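Side-chain contacts in DUF4848 domain-containing protein (Bacteroides thetaiotaomicron, PDB 4LB8), which is of unknown function but is probably an exported, membrane-attached lipoprotein of the DUF4848 family: residues 113-118 and 146-151; 64-69 and 100-105; 130-135 and 139-144; 49-54 and 123-128; 19-24 and 56-61. All coordinates share one frame; numbering follows the deposited sequence.

Interaction 1: residues 113-118 and 146-151; sequences SPYSRL and TDFKER
Tyr115 meets the first turn of helix 148-152 through an edge-to-face aromatic pair with Phe148, a small hydrophobic joint between an irregular loop and a short helix. The edge-to-face pair is tilted, its planes 53° apart and its centroids 4.9 Å apart. CE1 leads the Phe148 edge, sitting 3.5 Å above the Tyr115 plane over the ring centre and coming within 3.6 Å of Tyr115 CD2. With its CG anti to the backbone N (chi1 -177°), Phe148 extends from the helix toward the tyrosine. Arg151, one turn further on, adds its extended side chain at about a right angle to Tyr115. Its guanidinium turns a face to the tyrosine, whose CD1 lies 3.9 Å above the guanidinium plane; the two planes differ by 39°. The polar end of Tyr115 is occupied by Asp111, which hydrogen-bonds OH through OD2. Across the dimer interface, Arg208 of the second subunit makes a cation-pi contact with Tyr115, while Arg151 makes one with Tyr184 of that same subunit, so the joint continues into the assembly. The helix that receives these residues begins with an N-cap: Asp147 OD1 accepts from Glu150 N at 2.7 Å. Further along the loop, Arg117 gives its NE proton to the carbonyl of Asp100, while its NH1 comes edge-on to within 3.9 Å of Thr146 O, which lies near the guanidinium plane and is not hydrogen-bonded to it.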
# COMPACT_ATOMS: atom_id res chain seq x y z
N SER A 113 14.41 10.60 8.84
CA SER A 113 15.40 9.83 9.61
C SER A 113 16.64 9.39 8.86
O SER A 113 16.54 8.88 7.74
CB SER A 113 14.75 8.59 10.22
OG SER A 113 13.97 9.00 11.32
N PRO A 114 17.84 9.50 9.49
CA PRO A 114 19.05 8.95 8.85
C PRO A 114 19.04 7.43 8.99
O PRO A 114 18.42 6.91 9.91
CB PRO A 114 20.21 9.58 9.64
CG PRO A 114 19.65 9.84 10.99
CD PRO A 114 18.13 10.04 10.84
N TYR A 115 19.72 6.73 8.09
CA TYR A 115 19.81 5.27 8.08
C TYR A 115 21.24 4.78 8.08
O TYR A 115 22.13 5.43 7.51
CB TYR A 115 19.12 4.71 6.83
CG TYR A 115 17.61 4.79 6.90
CD1 TYR A 115 16.86 3.75 7.45
CD2 TYR A 115 16.93 5.91 6.42
CE1 TYR A 115 15.47 3.81 7.49
CE2 TYR A 115 15.54 6.00 6.49
CZ TYR A 115 14.82 4.94 7.02
OH TYR A 115 13.45 5.00 7.10
N SER A 116 21.46 3.57 8.65
CA SER A 116 22.76 2.90 8.60
C SER A 116 22.97 2.45 7.15
O SER A 116 22.00 2.14 6.47
CB SER A 116 22.78 1.70 9.55
OG SER A 116 24.07 1.27 9.97
N ARG A 117 24.22 2.47 6.68
CA ARG A 117 24.57 2.01 5.33
C ARG A 117 24.84 0.50 5.38
O ARG A 117 24.86 -0.13 4.35
CB ARG A 117 25.79 2.77 4.79
CG ARG A 117 25.44 4.20 4.40
CD ARG A 117 26.66 4.98 3.91
NE ARG A 117 26.35 6.37 3.57
CZ ARG A 117 25.86 6.76 2.39
NH1 ARG A 117 25.60 5.87 1.44
NH2 ARG A 117 25.59 8.04 2.17
N LEU A 118 24.94 -0.08 6.58
CA LEU A 118 25.23 -1.48 6.87
C LEU A 118 24.16 -2.46 6.42
O LEU A 118 22.98 -2.29 6.71
CB LEU A 118 25.42 -1.69 8.40
CG LEU A 118 26.63 -1.07 9.07
CD1 LEU A 118 26.67 -1.43 10.53
CD2 LEU A 118 27.92 -1.48 8.40
N THR A 146 25.01 0.78 -1.43
CA THR A 146 25.53 1.83 -2.32
C THR A 146 24.65 3.08 -2.19
O THR A 146 25.15 4.20 -2.07
CB THR A 146 25.57 1.34 -3.77
OG1 THR A 146 24.26 0.89 -4.12
CG2 THR A 146 26.60 0.21 -3.98
N ASP A 147 23.33 2.85 -2.16
CA ASP A 147 22.29 3.87 -2.07
C ASP A 147 21.12 3.34 -1.25
O ASP A 147 21.05 2.14 -1.02
CB ASP A 147 21.82 4.28 -3.49
CG ASP A 147 21.37 3.12 -4.39
OD1 ASP A 147 20.35 2.48 -4.05
OD2 ASP A 147 22.01 2.89 -5.44
N PHE A 148 20.20 4.24 -0.83
CA PHE A 148 19.02 3.87 -0.04
C PHE A 148 18.08 2.91 -0.82
O PHE A 148 17.48 2.02 -0.22
CB PHE A 148 18.25 5.12 0.43
CG PHE A 148 17.08 4.76 1.31
CD1 PHE A 148 17.27 4.46 2.65
CD2 PHE A 148 15.81 4.61 0.77
CE1 PHE A 148 16.21 4.04 3.45
CE2 PHE A 148 14.75 4.18 1.57
CZ PHE A 148 14.95 3.92 2.90
N LYS A 149 17.96 3.12 -2.15
CA LYS A 149 17.13 2.33 -3.06
C LYS A 149 17.56 0.85 -3.06
O LYS A 149 16.70 -0.02 -3.15
CB LYS A 149 17.18 2.92 -4.49
CG LYS A 149 16.49 4.28 -4.61
CD LYS A 149 16.00 4.57 -6.05
CE LYS A 149 14.91 5.63 -6.13
NZ LYS A 149 15.47 7.01 -6.23
N GLU A 150 18.85 0.57 -2.86
CA GLU A 150 19.37 -0.80 -2.80
C GLU A 150 18.84 -1.53 -1.53
O GLU A 150 18.57 -2.73 -1.59
CB GLU A 150 20.89 -0.77 -2.86
CG GLU A 150 21.54 -2.08 -3.25
CD GLU A 150 22.98 -2.22 -2.80
OE1 GLU A 150 23.73 -1.22 -2.90
OE2 GLU A 150 23.36 -3.32 -2.32
N ARG A 151 18.63 -0.80 -0.42
CA ARG A 151 18.11 -1.33 0.84
C ARG A 151 16.62 -1.71 0.73
O ARG A 151 16.23 -2.75 1.26
CB ARG A 151 18.31 -0.32 1.98
CG ARG A 151 17.91 -0.84 3.36
CD ARG A 151 17.92 0.27 4.37
NE ARG A 151 17.37 -0.18 5.65
CZ ARG A 151 16.14 0.10 6.08
NH1 ARG A 151 15.33 0.86 5.34
NH2 ARG A 151 15.72 -0.35 7.25

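Interaction 2: residues 64-69 and 100-105; sequences MILMQE and DVFMFN
Asn105 OD1 accepts two backbone N-H groups, from Ile107 and Asp108, in the same loop whose Phe102 packs against Leu66 and Met67 of helix 63-80. Asn105 ND2 adds a bond to Asp111 OD2. The contact proper is carried by apolar groups. Met67, present as a selenomethionine label, bends at chi2 (60°) and again at chi3, which brings its terminal methyl over the Phe102 ring: CE is 4.0 Å from the centroid, 17° off the normal, a CH-pi contact. The selenium follows over the same face, with SE 4.4 Å from the centroid, which makes this a Met-aromatic arrangement as well. On the ring's opposite face lies CG1 of its own neighbour, Val101, so the phenyl is sandwiched between a methyl from each segment. Leu66 completes the seat. It slides past Phe102 in the opposite direction, CD2 reaching CE2 at 3.8 Å, and meets Val101 tip to tip, its CD2 3.8 Å from Val101 CG1. The ring's far end, CZ, approaches the helix backbone at Met67 N (3.8 Å). Tyr98 of helix 84-98 also touches Leu66, and Asn254 of the second subunit packs on Met67. With no hydrogen bond joining the two segments, their cohesion rests on burial and dispersion, and the natural sulfur would presumably occupy the selenium's place over the ring.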
# COMPACT_ATOMS: atom_id res chain seq x y z
N MSE A 64 26.52 3.16 16.36
CA MSE A 64 25.34 3.08 17.19
C MSE A 64 25.19 4.36 18.06
O MSE A 64 24.09 4.91 18.11
CB MSE A 64 25.37 1.82 18.06
CG MSE A 64 24.03 1.55 18.72
SE MSE A 64 23.99 1.73 20.67
CE MSE A 64 24.50 3.34 20.98
N ILE A 65 26.28 4.82 18.73
CA ILE A 65 26.27 6.02 19.59
C ILE A 65 25.93 7.25 18.73
O ILE A 65 25.14 8.09 19.16
CB ILE A 65 27.60 6.21 20.40
CG1 ILE A 65 27.99 4.96 21.25
CG2 ILE A 65 27.62 7.53 21.23
CD1 ILE A 65 27.12 4.62 22.54
N LEU A 66 26.48 7.31 17.50
CA LEU A 66 26.18 8.37 16.55
C LEU A 66 24.69 8.36 16.15
O LEU A 66 24.12 9.42 16.03
CB LEU A 66 27.08 8.25 15.30
CG LEU A 66 27.14 9.48 14.40
CD1 LEU A 66 27.83 10.64 15.10
CD2 LEU A 66 27.81 9.15 13.09
N MSE A 67 24.08 7.17 15.97
CA MSE A 67 22.66 6.99 15.63
C MSE A 67 21.78 7.49 16.79
O MSE A 67 20.79 8.18 16.54
CB MSE A 67 22.34 5.53 15.29
CG MSE A 67 20.93 5.30 14.73
SE MSE A 67 20.56 6.27 13.08
CE MSE A 67 21.11 4.92 11.77
N GLN A 68 22.17 7.19 18.04
CA GLN A 68 21.48 7.71 19.22
C GLN A 68 21.46 9.26 19.16
O GLN A 68 20.41 9.88 19.29
CB GLN A 68 22.17 7.26 20.52
CG GLN A 68 22.07 5.79 20.85
CD GLN A 68 20.84 5.45 21.65
OE1 GLN A 68 19.94 4.76 21.15
NE2 GLN A 68 20.79 5.88 22.92
N GLU A 69 22.65 9.85 18.92
CA GLU A 69 22.85 11.29 18.83
C GLU A 69 22.05 11.90 17.68
O GLU A 69 21.41 12.94 17.87
CB GLU A 69 24.34 11.59 18.62
CG GLU A 69 25.21 11.35 19.85
CD GLU A 69 26.67 11.72 19.67
OE1 GLU A 69 27.03 12.25 18.60
OE2 GLU A 69 27.45 11.48 20.62
N ASP A 100 27.10 11.50 5.47
CA ASP A 100 28.27 10.76 4.99
C ASP A 100 28.35 9.38 5.68
O ASP A 100 28.35 8.36 4.97
CB ASP A 100 29.54 11.59 5.19
CG ASP A 100 29.61 12.68 4.13
OD1 ASP A 100 28.84 13.67 4.24
OD2 ASP A 100 30.32 12.48 3.13
N VAL A 101 28.38 9.35 7.04
CA VAL A 101 28.36 8.09 7.81
C VAL A 101 27.00 7.39 7.54
O VAL A 101 26.95 6.17 7.30
CB VAL A 101 28.60 8.32 9.32
CG1 VAL A 101 28.64 7.01 10.09
CG2 VAL A 101 29.88 9.11 9.57
N PHE A 102 25.91 8.19 7.54
CA PHE A 102 24.56 7.70 7.32
C PHE A 102 24.02 8.09 5.97
O PHE A 102 24.59 8.90 5.25
CB PHE A 102 23.61 8.14 8.44
CG PHE A 102 24.01 7.61 9.79
CD1 PHE A 102 24.44 6.29 9.94
CD2 PHE A 102 23.99 8.43 10.92
CE1 PHE A 102 24.81 5.79 11.20
CE2 PHE A 102 24.37 7.94 12.17
CZ PHE A 102 24.76 6.62 12.30
N MSE A 103 22.89 7.52 5.65
CA MSE A 103 22.18 7.54 4.38
C MSE A 103 20.75 8.04 4.61
O MSE A 103 20.11 7.67 5.59
CB MSE A 103 22.22 6.07 3.97
CG MSE A 103 21.57 5.70 2.73
SE MSE A 103 21.81 3.79 2.57
CE MSE A 103 20.57 3.08 3.78
N PHE A 104 20.24 8.89 3.71
CA PHE A 104 18.87 9.42 3.83
C PHE A 104 17.96 8.78 2.79
O PHE A 104 18.46 8.18 1.82
CB PHE A 104 18.87 10.97 3.75
CG PHE A 104 19.38 11.59 5.04
CD1 PHE A 104 18.54 11.75 6.14
CD2 PHE A 104 20.74 11.87 5.21
CE1 PHE A 104 19.03 12.25 7.35
CE2 PHE A 104 21.24 12.34 6.43
CZ PHE A 104 20.38 12.54 7.49
N ASN A 105 16.64 8.81 3.03
CA ASN A 105 15.64 8.20 2.16
C ASN A 105 15.48 8.99 0.88
O ASN A 105 15.01 10.15 0.90
CB ASN A 105 14.30 8.07 2.90
CG ASN A 105 13.28 7.15 2.26
OD1 ASN A 105 13.23 6.95 1.06
ND2 ASN A 105 12.39 6.63 3.06

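Interaction 3: residues 130-135 and 139-144; sequences KGEFMI and LVVDKV
Residues 130-135 and 139-144 contain the two strands of an antiparallel beta hairpin, Phe133 facing Val140 in a hydrogen-bonded pair, at the end of a mixed four-stranded sheet in which 138-141 is an outermost strand. Phe133 N reaches Val140 O at 3.1 Å, and Val140 N returns to Phe133 O at 2.8 Å. Beyond the strands the ladder gains a further bond, Asp142 N to Gly131 O (2.9 Å). Side chains then sort by face. On one, Phe133 and Val140 lie side by side: Val140 CB stands over the ring, 4.0 Å from its centroid in a CH-pi contact, while CG1 touches Phe133 CZ at 3.7 Å. A chi1 of 67° sets Phe133 CG between the backbone N and the carbonyl carbon, and the ring comes to lie beside Val140. Tyr36 meets the same ring. On the other face, Glu132 runs alongside Val141, its OE2 3.6 Å from Val141 CG2, and its CD contacts Leu139 CD1 (3.9 Å). Met134 CG takes up that leucine methyl too, at 4.0 Å. The buried Asp142 carboxylate is held by Asn123 ND2 through OD2. The alternating pairs are those of an antiparallel ladder, and the two-residue link between strands 132-135 and 138-141 makes it a tight beta hairpin.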
# COMPACT_ATOMS: atom_id res chain seq x y z
N LYS A 130 34.14 4.96 9.87
CA LYS A 130 34.42 4.55 8.48
C LYS A 130 33.81 3.16 8.17
O LYS A 130 34.06 2.60 7.10
CB LYS A 130 35.93 4.54 8.21
CG LYS A 130 36.60 5.92 8.25
CD LYS A 130 38.11 5.85 8.02
CE LYS A 130 38.50 6.19 6.59
NZ LYS A 130 39.97 6.13 6.38
N GLY A 131 33.04 2.62 9.13
CA GLY A 131 32.41 1.31 9.02
C GLY A 131 33.41 0.19 9.12
O GLY A 131 33.28 -0.82 8.43
N GLU A 132 34.40 0.36 10.01
CA GLU A 132 35.47 -0.61 10.22
C GLU A 132 35.56 -1.15 11.63
O GLU A 132 35.28 -0.44 12.62
CB GLU A 132 36.82 0.02 9.90
CG GLU A 132 37.01 0.34 8.43
CD GLU A 132 38.17 1.26 8.13
OE1 GLU A 132 38.75 1.85 9.07
OE2 GLU A 132 38.46 1.45 6.92
N PHE A 133 36.06 -2.40 11.71
CA PHE A 133 36.45 -3.11 12.92
C PHE A 133 37.51 -4.12 12.49
O PHE A 133 37.68 -4.35 11.28
CB PHE A 133 35.30 -3.74 13.72
CG PHE A 133 34.58 -4.88 13.04
CD1 PHE A 133 33.52 -4.64 12.17
CD2 PHE A 133 34.96 -6.20 13.27
CE1 PHE A 133 32.87 -5.69 11.52
CE2 PHE A 133 34.31 -7.26 12.63
CZ PHE A 133 33.28 -6.99 11.75
N MSE A 134 38.22 -4.71 13.47
CA MSE A 134 39.28 -5.65 13.18
C MSE A 134 39.13 -6.98 13.88
O MSE A 134 38.67 -7.03 15.03
CB MSE A 134 40.64 -5.04 13.54
CG MSE A 134 41.08 -3.95 12.59
SE MSE A 134 42.88 -3.40 12.97
CE MSE A 134 43.84 -4.87 12.12
N ILE A 135 39.55 -8.07 13.17
CA ILE A 135 39.65 -9.46 13.68
C ILE A 135 41.14 -9.77 13.66
O ILE A 135 41.70 -10.02 12.58
CB ILE A 135 38.78 -10.53 12.93
CG1 ILE A 135 37.29 -10.12 12.74
CG2 ILE A 135 38.94 -11.92 13.57
CD1 ILE A 135 36.60 -9.61 13.91
N LEU A 139 41.46 -6.42 8.90
CA LEU A 139 40.54 -5.29 8.91
C LEU A 139 39.31 -5.63 8.13
O LEU A 139 39.38 -6.04 6.97
CB LEU A 139 41.21 -4.03 8.33
CG LEU A 139 40.29 -2.84 8.05
CD1 LEU A 139 40.23 -1.91 9.23
CD2 LEU A 139 40.69 -2.14 6.74
N VAL A 140 38.16 -5.43 8.77
CA VAL A 140 36.87 -5.64 8.16
C VAL A 140 36.25 -4.27 7.87
O VAL A 140 35.96 -3.53 8.81
CB VAL A 140 35.95 -6.51 9.04
CG1 VAL A 140 34.62 -6.77 8.33
CG2 VAL A 140 36.62 -7.83 9.43
N VAL A 141 36.12 -3.91 6.58
CA VAL A 141 35.39 -2.74 6.09
C VAL A 141 34.00 -3.29 5.81
O VAL A 141 33.80 -3.97 4.79
CB VAL A 141 36.01 -2.01 4.87
CG1 VAL A 141 35.13 -0.84 4.45
CG2 VAL A 141 37.43 -1.54 5.15
N ASP A 142 33.09 -3.15 6.78
CA ASP A 142 31.81 -3.82 6.71
C ASP A 142 30.98 -3.42 5.49
O ASP A 142 31.01 -2.26 5.03
CB ASP A 142 31.01 -3.68 8.02
CG ASP A 142 30.19 -4.92 8.37
OD1 ASP A 142 30.68 -6.05 8.11
OD2 ASP A 142 29.07 -4.77 8.88
N LYS A 143 30.26 -4.45 4.96
CA LYS A 143 29.35 -4.39 3.81
C LYS A 143 28.32 -3.29 4.00
O LYS A 143 27.64 -3.23 5.03
CB LYS A 143 28.65 -5.75 3.55
CG LYS A 143 27.99 -5.83 2.17
CD LYS A 143 27.57 -7.23 1.79
CE LYS A 143 27.13 -7.25 0.33
NZ LYS A 143 26.75 -8.61 -0.14
N VAL A 144 28.24 -2.40 3.00
CA VAL A 144 27.31 -1.28 3.02
C VAL A 144 26.42 -1.28 1.78
O VAL A 144 26.72 -1.97 0.80
CB VAL A 144 28.02 0.11 3.18
CG1 VAL A 144 28.76 0.20 4.51
CG2 VAL A 144 28.93 0.43 1.99

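Interaction 4: residues 49-54 and 123-128; sequences SEQVSF and NEYFVN
Gln51 and Tyr125 account for most of the buried surface, in nearly equal shares: an amide from helix 48-57 laid obliquely against a phenol from a 3-10 segment. The amide and ring planes stand 61° apart, so the two groups neither stack nor meet squarely. Gln51 is extended beyond CG (chi2 162°), which carries its amide to the outer end of the tyrosine. There NE2 lies 3.2 Å from Tyr125 OH in a weak hydrogen bond, bent to 120° at the hydrogen, while OE1 approaches the ring carbon CE1 at 3.2 Å and CD comes to 3.4 Å from that same carbon. Both groups have stronger polar partners: Gln51 NE2 also donates to the carbonyl of Val43, and Tyr125 OH binds the carbonyl oxygen of Thr256 in the second subunit. The pair thus links an intrachain bond to one across the dimer interface, through groups that are both buried. Helix 33-44 borders the site, with Ser44 against Tyr125 and Val43 against Phe54, while the backbone of neighbouring Glu124 is hydrogen-bonded to Met64 on helix 63-80, placing the 3-10 turn among three helices.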
# COMPACT_ATOMS: atom_id res chain seq x y z
N SER A 49 20.35 1.29 26.94
CA SER A 49 21.14 1.92 28.00
C SER A 49 22.37 1.06 28.36
O SER A 49 23.48 1.61 28.47
CB SER A 49 20.28 2.19 29.24
OG SER A 49 19.41 1.12 29.57
N GLU A 50 22.20 -0.28 28.48
CA GLU A 50 23.28 -1.24 28.79
C GLU A 50 24.33 -1.22 27.69
O GLU A 50 25.52 -1.28 27.98
CB GLU A 50 22.73 -2.67 28.95
CG GLU A 50 21.92 -2.94 30.20
CD GLU A 50 21.38 -4.35 30.31
OE1 GLU A 50 20.89 -4.88 29.29
OE2 GLU A 50 21.44 -4.93 31.42
N GLN A 51 23.88 -1.14 26.42
CA GLN A 51 24.78 -1.08 25.27
C GLN A 51 25.56 0.22 25.24
O GLN A 51 26.77 0.18 25.01
CB GLN A 51 24.00 -1.22 23.97
CG GLN A 51 23.40 -2.58 23.77
CD GLN A 51 22.35 -2.51 22.73
OE1 GLN A 51 22.01 -1.43 22.25
NE2 GLN A 51 21.80 -3.65 22.37
N VAL A 52 24.86 1.36 25.46
CA VAL A 52 25.45 2.70 25.49
C VAL A 52 26.50 2.74 26.62
O VAL A 52 27.60 3.21 26.38
CB VAL A 52 24.40 3.85 25.61
CG1 VAL A 52 25.06 5.22 25.70
CG2 VAL A 52 23.41 3.83 24.45
N SER A 53 26.19 2.15 27.81
CA SER A 53 27.10 2.11 28.96
C SER A 53 28.28 1.17 28.74
O SER A 53 29.38 1.51 29.17
CB SER A 53 26.37 1.73 30.23
OG SER A 53 25.50 2.79 30.58
N PHE A 54 28.07 -0.00 28.10
CA PHE A 54 29.14 -0.97 27.81
C PHE A 54 30.14 -0.35 26.82
O PHE A 54 31.34 -0.58 26.93
CB PHE A 54 28.57 -2.31 27.29
CG PHE A 54 29.58 -3.25 26.66
CD1 PHE A 54 30.37 -4.08 27.45
CD2 PHE A 54 29.74 -3.30 25.28
CE1 PHE A 54 31.32 -4.93 26.86
CE2 PHE A 54 30.70 -4.14 24.70
CZ PHE A 54 31.47 -4.96 25.49
N ASN A 123 26.19 -5.00 13.43
CA ASN A 123 27.60 -4.59 13.47
C ASN A 123 27.79 -3.10 13.86
O ASN A 123 28.91 -2.70 14.17
CB ASN A 123 28.28 -4.87 12.15
CG ASN A 123 28.69 -6.30 12.02
OD1 ASN A 123 28.91 -6.98 13.00
ND2 ASN A 123 28.86 -6.80 10.80
N GLU A 124 26.68 -2.30 13.87
CA GLU A 124 26.64 -0.88 14.25
C GLU A 124 27.26 -0.65 15.65
O GLU A 124 27.85 0.40 15.89
CB GLU A 124 25.20 -0.32 14.19
CG GLU A 124 24.22 -0.91 15.20
CD GLU A 124 23.05 -0.02 15.60
OE1 GLU A 124 23.04 1.17 15.20
OE2 GLU A 124 22.17 -0.51 16.34
N TYR A 125 27.15 -1.65 16.54
CA TYR A 125 27.71 -1.61 17.88
C TYR A 125 29.24 -1.54 17.87
O TYR A 125 29.82 -1.00 18.80
CB TYR A 125 27.29 -2.86 18.68
CG TYR A 125 25.79 -3.02 18.82
CD1 TYR A 125 25.03 -2.07 19.49
CD2 TYR A 125 25.15 -4.16 18.34
CE1 TYR A 125 23.65 -2.19 19.58
CE2 TYR A 125 23.77 -4.31 18.47
CZ TYR A 125 23.02 -3.32 19.08
OH TYR A 125 21.66 -3.46 19.20
N PHE A 126 29.90 -2.11 16.85
CA PHE A 126 31.35 -2.17 16.89
C PHE A 126 32.05 -1.39 15.76
O PHE A 126 33.19 -0.98 15.99
CB PHE A 126 31.82 -3.63 16.88
CG PHE A 126 31.17 -4.56 17.89
CD1 PHE A 126 31.24 -4.29 19.25
CD2 PHE A 126 30.55 -5.74 17.48
CE1 PHE A 126 30.66 -5.17 20.19
CE2 PHE A 126 29.99 -6.62 18.42
CZ PHE A 126 30.04 -6.33 19.77
N VAL A 127 31.38 -1.15 14.59
CA VAL A 127 31.98 -0.36 13.50
C VAL A 127 32.25 1.08 13.95
O VAL A 127 31.49 1.64 14.75
CB VAL A 127 31.19 -0.35 12.15
CG1 VAL A 127 31.28 -1.68 11.43
CG2 VAL A 127 29.74 0.11 12.33
N ASN A 128 33.33 1.67 13.44
CA ASN A 128 33.70 3.04 13.74
C ASN A 128 33.04 3.98 12.72
O ASN A 128 32.09 3.59 12.03
CB ASN A 128 35.24 3.20 13.77
CG ASN A 128 35.99 2.89 12.49
OD1 ASN A 128 35.44 2.81 11.39
ND2 ASN A 128 37.30 2.76 12.61

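Interaction 5: residues 19-24 and 56-61; sequences IEVIND and NSLSFK
A Schellman motif ends helix 48-57, and the residues around it, Leu58 and Phe60, receive Val21 from the edge strand 19-22 of the mixed sheet. Ser59, at positive phi (48°), turns the chain out of the helix, with its N bonded back to Asn56 O at 3.1 Å. Across this turn, the side chains on its two flanks reach the same valine. Val21 divides its methyls between them: CG2 lies 3.9 Å from Leu58 CD2, and CG1 lies 3.7 Å from Phe60 CD1. A chi1 of -159° turns CG1 toward Phe60 and CG2 toward Leu58. CG2 also rests close to the helix-end carbonyl, 3.3 Å from Leu58 O. Ile19, two residues back along the strand, adds a looser touch, CG2 to Leu58 CD2 at 4.4 Å. Beyond the two segments, Phe60 also packs on Ile28 of strand 27-30, the next strand of the sheet. No hydrogen bond crosses between the segments, so strand and helix end are joined by methyl and ring surfaces, an association that probably rests on shape and the exclusion of water.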
# COMPACT_ATOMS: atom_id res chain seq x y z
N ILE A 19 37.99 -8.05 23.76
CA ILE A 19 37.67 -6.85 22.98
C ILE A 19 38.75 -5.84 23.34
O ILE A 19 39.01 -5.62 24.54
CB ILE A 19 36.23 -6.26 23.19
CG1 ILE A 19 35.14 -7.35 23.12
CG2 ILE A 19 35.94 -5.12 22.19
CD1 ILE A 19 33.74 -6.94 23.68
N GLU A 20 39.38 -5.25 22.33
CA GLU A 20 40.46 -4.29 22.52
C GLU A 20 40.18 -3.05 21.67
O GLU A 20 39.88 -3.17 20.49
CB GLU A 20 41.80 -4.95 22.13
CG GLU A 20 43.03 -4.19 22.58
CD GLU A 20 44.35 -4.67 22.01
OE1 GLU A 20 44.38 -5.74 21.36
OE2 GLU A 20 45.36 -3.97 22.22
N VAL A 21 40.27 -1.87 22.29
CA VAL A 21 40.09 -0.60 21.58
C VAL A 21 41.50 -0.10 21.26
O VAL A 21 42.32 0.11 22.17
CB VAL A 21 39.23 0.47 22.33
CG1 VAL A 21 38.68 1.50 21.35
CG2 VAL A 21 38.08 -0.17 23.12
N ILE A 22 41.82 0.03 19.95
CA ILE A 22 43.15 0.45 19.49
C ILE A 22 43.06 1.75 18.66
O ILE A 22 41.99 2.34 18.56
CB ILE A 22 43.87 -0.71 18.72
CG1 ILE A 22 43.20 -1.04 17.35
CG2 ILE A 22 44.00 -1.97 19.60
CD1 ILE A 22 44.11 -1.80 16.32
N ASN A 23 44.22 2.19 18.12
CA ASN A 23 44.43 3.36 17.27
C ASN A 23 43.84 4.64 17.91
O ASN A 23 43.23 5.47 17.23
CB ASN A 23 43.87 3.11 15.86
CG ASN A 23 44.48 1.91 15.15
OD1 ASN A 23 45.47 1.31 15.60
ND2 ASN A 23 43.91 1.55 14.02
N ASP A 24 44.03 4.76 19.23
CA ASP A 24 43.58 5.87 20.08
C ASP A 24 42.05 6.03 20.02
O ASP A 24 41.55 7.10 19.65
CB ASP A 24 44.33 7.18 19.75
CG ASP A 24 45.85 7.04 19.79
OD1 ASP A 24 46.39 6.77 20.90
OD2 ASP A 24 46.49 7.19 18.72
N ASN A 56 30.56 3.01 26.54
CA ASN A 56 31.15 4.12 27.32
C ASN A 56 32.28 3.56 28.17
O ASN A 56 33.31 4.22 28.30
CB ASN A 56 30.10 4.85 28.18
CG ASN A 56 29.02 5.62 27.42
OD1 ASN A 56 29.05 5.79 26.19
ND2 ASN A 56 28.01 6.09 28.16
N SER A 57 32.11 2.31 28.68
CA SER A 57 33.13 1.55 29.44
C SER A 57 34.40 1.40 28.63
O SER A 57 35.50 1.43 29.20
CB SER A 57 32.63 0.16 29.81
OG SER A 57 31.43 0.17 30.56
N LEU A 58 34.25 1.19 27.31
CA LEU A 58 35.34 0.97 26.36
C LEU A 58 35.89 2.28 25.76
O LEU A 58 36.81 2.21 24.94
CB LEU A 58 34.83 0.06 25.24
CG LEU A 58 34.55 -1.38 25.60
CD1 LEU A 58 33.53 -1.94 24.69
CD2 LEU A 58 35.82 -2.23 25.51
N SER A 59 35.34 3.45 26.15
CA SER A 59 35.70 4.79 25.64
C SER A 59 35.76 4.79 24.08
O SER A 59 36.68 5.35 23.46
CB SER A 59 37.02 5.27 26.25
OG SER A 59 36.89 5.43 27.66
N PHE A 60 34.77 4.11 23.47
CA PHE A 60 34.66 3.96 22.02
C PHE A 60 33.29 4.45 21.51
O PHE A 60 32.25 3.97 21.97
CB PHE A 60 34.91 2.48 21.62
CG PHE A 60 34.84 2.23 20.14
CD1 PHE A 60 35.86 2.67 19.30
CD2 PHE A 60 33.73 1.62 19.57
CE1 PHE A 60 35.77 2.49 17.91
CE2 PHE A 60 33.65 1.43 18.18
CZ PHE A 60 34.67 1.86 17.37
N LYS A 61 33.31 5.43 20.58
CA LYS A 61 32.11 5.94 19.93
C LYS A 61 31.89 5.13 18.66
O LYS A 61 32.71 5.19 17.73
CB LYS A 61 32.19 7.46 19.65
CG LYS A 61 30.94 8.05 19.00
CD LYS A 61 30.70 9.48 19.45
CE LYS A 61 29.79 10.25 18.52
NZ LYS A 61 30.52 10.73 17.31

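Overall arrangement
From the N terminus, interaction 5 closes the first loop, bringing strand 19-22 onto the end of helix 48-57. Interaction 4 starts at 49-54, inside that loop, and closes only at 123-128, so the two cross. Interaction 2 nests wholly inside interaction 4, joining helix 63-80 to the loop after helix 84-98. Interaction 1 opens inside interaction 4's loop and closes beyond it, so those two cross as well, and the hairpin of interaction 3 is nested within interaction 1. Together they tie the N-terminal helices to the mixed sheet and to helix 148-152, and interactions 1, 2 and 4 also touch the second subunit.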